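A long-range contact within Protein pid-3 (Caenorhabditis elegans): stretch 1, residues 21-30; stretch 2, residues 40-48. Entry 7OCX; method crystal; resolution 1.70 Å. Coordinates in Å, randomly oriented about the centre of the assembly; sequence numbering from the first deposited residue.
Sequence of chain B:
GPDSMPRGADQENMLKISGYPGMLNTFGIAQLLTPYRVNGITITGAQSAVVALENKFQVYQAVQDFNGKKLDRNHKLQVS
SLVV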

# COMPACT_ATOMS: atom_id res chain seq x y z
N PRO B 21 -8.33 5.24 9.22
CA PRO B 21 -7.98 6.11 10.33
C PRO B 21 -7.92 7.57 9.89
O PRO B 21 -7.50 7.90 8.77
N GLY B 22 -8.33 8.44 10.81
CA GLY B 22 -8.57 9.83 10.48
C GLY B 22 -7.31 10.64 10.22
O GLY B 22 -7.40 11.76 9.69
N MET B 23 -6.15 10.12 10.55
CA MET B 23 -4.94 10.88 10.27
C MET B 23 -4.33 10.57 8.91
O MET B 23 -3.30 11.16 8.56
N LEU B 24 -4.93 9.70 8.11
CA LEU B 24 -4.28 9.32 6.85
C LEU B 24 -4.21 10.50 5.89
O LEU B 24 -5.15 11.29 5.78
N ASN B 25 -3.11 10.60 5.15
CA ASN B 25 -3.01 11.60 4.11
C ASN B 25 -3.29 10.93 2.77
O ASN B 25 -3.58 9.73 2.69
N THR B 26 -3.19 11.71 1.69
CA THR B 26 -3.58 11.13 0.41
C THR B 26 -2.71 9.95 0.03
O THR B 26 -3.19 8.97 -0.55
N PHE B 27 -1.40 10.00 0.33
CA PHE B 27 -0.58 8.86 0.02
C PHE B 27 -1.01 7.63 0.81
O PHE B 27 -0.99 6.51 0.29
N GLY B 28 -1.43 7.83 2.06
CA GLY B 28 -1.86 6.71 2.87
C GLY B 28 -3.13 6.07 2.35
O GLY B 28 -3.30 4.85 2.42
N ILE B 29 -4.04 6.89 1.82
CA ILE B 29 -5.26 6.38 1.18
C ILE B 29 -4.89 5.57 -0.05
O ILE B 29 -5.40 4.47 -0.26
N ALA B 30 -3.94 6.07 -0.85
CA ALA B 30 -3.47 5.28 -1.99
C ALA B 30 -2.88 3.95 -1.55
O ALA B 30 -3.06 2.93 -2.24
N GLY B 40 -5.82 10.15 -8.79
CA GLY B 40 -6.19 11.37 -8.10
C GLY B 40 -6.99 11.05 -6.87
O GLY B 40 -7.69 10.04 -6.84
N ILE B 41 -6.88 11.87 -5.84
CA ILE B 41 -7.64 11.66 -4.62
C ILE B 41 -8.15 13.01 -4.15
O ILE B 41 -7.38 13.96 -4.03
N THR B 42 -9.44 13.07 -3.84
CA THR B 42 -10.06 14.23 -3.22
C THR B 42 -10.55 13.84 -1.83
O THR B 42 -11.48 13.03 -1.70
N ILE B 43 -9.94 14.41 -0.80
CA ILE B 43 -10.37 14.15 0.56
C ILE B 43 -11.70 14.86 0.80
O ILE B 43 -11.91 16.01 0.37
N THR B 44 -12.62 14.16 1.45
CA THR B 44 -13.97 14.66 1.71
C THR B 44 -14.28 14.66 3.19
O THR B 44 -15.41 14.98 3.58
N GLY B 45 -13.30 14.32 4.02
CA GLY B 45 -13.43 14.33 5.46
C GLY B 45 -12.24 13.58 6.01
O GLY B 45 -11.49 12.95 5.27
N ALA B 46 -12.07 13.67 7.33
CA ALA B 46 -10.98 12.96 7.98
C ALA B 46 -10.91 11.49 7.58
O ALA B 46 -9.82 10.92 7.44
N GLN B 47 -12.07 10.83 7.47
CA GLN B 47 -12.09 9.39 7.21
C GLN B 47 -12.83 9.03 5.93
O GLN B 47 -13.43 7.95 5.86
N SER B 48 -12.81 9.90 4.93
CA SER B 48 -13.47 9.58 3.67
C SER B 48 -12.80 10.34 2.54
O SER B 48 -12.30 11.46 2.71

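No direct hydrogen bond links the two stretches; a water lies between their backbone carbonyls. Water 1 lies within hydrogen-bonding distance of both carbonyls, 2.6 Å from Leu-24 O and 2.7 Å from Ala-46 O, and can donate to either. It sits between the loop ahead of the helix and the segment after the strand.

The rest of the contact is largely apolar. The helix that starts at Thr-26 and the strand through Ile-41 and Ile-43 run at 117° to each other, and their axes come within 9.2 Å. Side chains fill the space between them. Thr-26 and Ile-29 point toward the strand, and Ile-41 and Ile-43 point toward the helix. The intervening Thr-42 points away, as expected for alternation along a strand.

Ile-41 has the largest area covered by the other stretch. Its rotamer is m for chi1 and t for chi2, which extends CD1 to the helix. There Ile-41 CD1 lies 3.2 Å from Thr-26 O, a close approach of a methyl to a backbone carbonyl. That carbonyl also accepts the helical hydrogen bond from Ala-30 N, at 3.0 Å from Thr-26 O. The same methyl, Ile-41 CD1, packs 4.0 Å from Ile-29 CG2 and 4.1 Å from Ala-30 CB.

Ile-43 repeats the m, t rotamer but is more exposed. Its CD1 meets Thr-26 CG2 at 3.7 Å, with Thr-26 in the p rotamer. Ile-29, also m, t, places its CD1 4.1 Å from Ile-43 CG1. Ile-29 thus touches both strand isoleucines, and its CD1 reaches each of them, lying also 4.4 Å from Ile-41 CG2.

The helix start is held within its own stretch. Asn-25, chi1 p, points away from the strand and caps the helix: Gly-28 N donates to Asn-25 OD1 at 2.9 Å. Phe-27 and Met-23 also point away and make no contact with the second stretch.

At the other end of the contact, backbone approaches matter more. A type I turn runs from Pro-21 to Leu-24, closed by Leu-24 N donating to Pro-21 O at 3.2 Å. Gly-22 in this turn comes close to Ala-46. Gly-22 CA makes a CA-H...O contact with Ala-46 O at 3.5 Å. Gly-22 O is 3.4 Å from Ala-46 O, but both are acceptors, so no hydrogen bond forms. Gln-47, with chi1 m and chi2 t, packs its CG 3.7 Å from Gly-22 CA.

Across the second stretch's own bend, Thr-44 OG1 and Ser-48 OG share a hydrogen bond of 2.6 Å. Both side chains are p at chi1, and neither contacts the first stretch.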

# COMPACT_ATOMS: atom_id res chain seq x y z
CB PRO B 21 -6.60 5.60 10.77
CG PRO B 21 -6.59 4.16 10.36
CD PRO B 21 -7.40 4.11 9.07
CB MET B 23 -3.90 10.67 11.39
CG MET B 23 -3.02 9.42 11.31
SD MET B 23 -3.83 7.85 11.75
CE MET B 23 -4.87 8.30 13.13
CB LEU B 24 -5.01 8.17 6.18
CG LEU B 24 -4.92 6.75 6.72
CD1 LEU B 24 -5.40 5.85 5.59
CD2 LEU B 24 -3.54 6.37 7.10
CB ASN B 25 -1.64 12.30 4.11
CG ASN B 25 -0.48 11.34 3.91
OD1 ASN B 25 -0.66 10.25 3.36
ND2 ASN B 25 0.72 11.79 4.26
CB THR B 26 -3.56 12.19 -0.69
OG1 THR B 26 -2.25 12.74 -0.84
CG2 THR B 26 -4.52 13.29 -0.36
CB PHE B 27 0.87 9.19 0.32
CG PHE B 27 1.48 10.18 -0.62
CD1 PHE B 27 1.63 9.87 -1.95
CD2 PHE B 27 1.91 11.40 -0.19
CE1 PHE B 27 2.24 10.75 -2.81
CE2 PHE B 27 2.51 12.29 -1.06
CZ PHE B 27 2.68 11.96 -2.37
CB ILE B 29 -6.21 7.55 0.86
CG1 ILE B 29 -6.68 8.23 2.15
CG2 ILE B 29 -7.40 7.06 0.02
CD1 ILE B 29 -7.34 9.55 1.93
CB ALA B 30 -2.47 6.09 -2.80
CB ILE B 41 -6.81 11.00 -3.50
CG1 ILE B 41 -6.28 9.65 -3.95
CG2 ILE B 41 -7.67 10.91 -2.25
CD1 ILE B 41 -5.38 8.94 -2.92
CB THR B 42 -11.21 14.76 -4.07
OG1 THR B 42 -10.73 15.12 -5.36
CG2 THR B 42 -11.84 15.97 -3.42
CB ILE B 43 -9.28 14.60 1.55
CG1 ILE B 43 -8.13 13.57 1.52
CG2 ILE B 43 -9.80 14.71 2.96
CD1 ILE B 43 -6.93 13.92 2.37
CB THR B 44 -15.00 13.81 0.97
OG1 THR B 44 -14.99 12.48 1.50
CG2 THR B 44 -14.68 13.77 -0.52
CB ALA B 46 -11.13 13.05 9.50
CB GLN B 47 -12.72 8.64 8.39
CG GLN B 47 -12.15 9.00 9.74
CD GLN B 47 -12.79 8.21 10.84
OE1 GLN B 47 -13.61 8.74 11.59
NE2 GLN B 47 -12.40 6.94 10.97
CB SER B 48 -14.98 9.92 3.69
OG SER B 48 -15.24 11.31 3.84
O HOH W 1 -7.66 11.94 6.08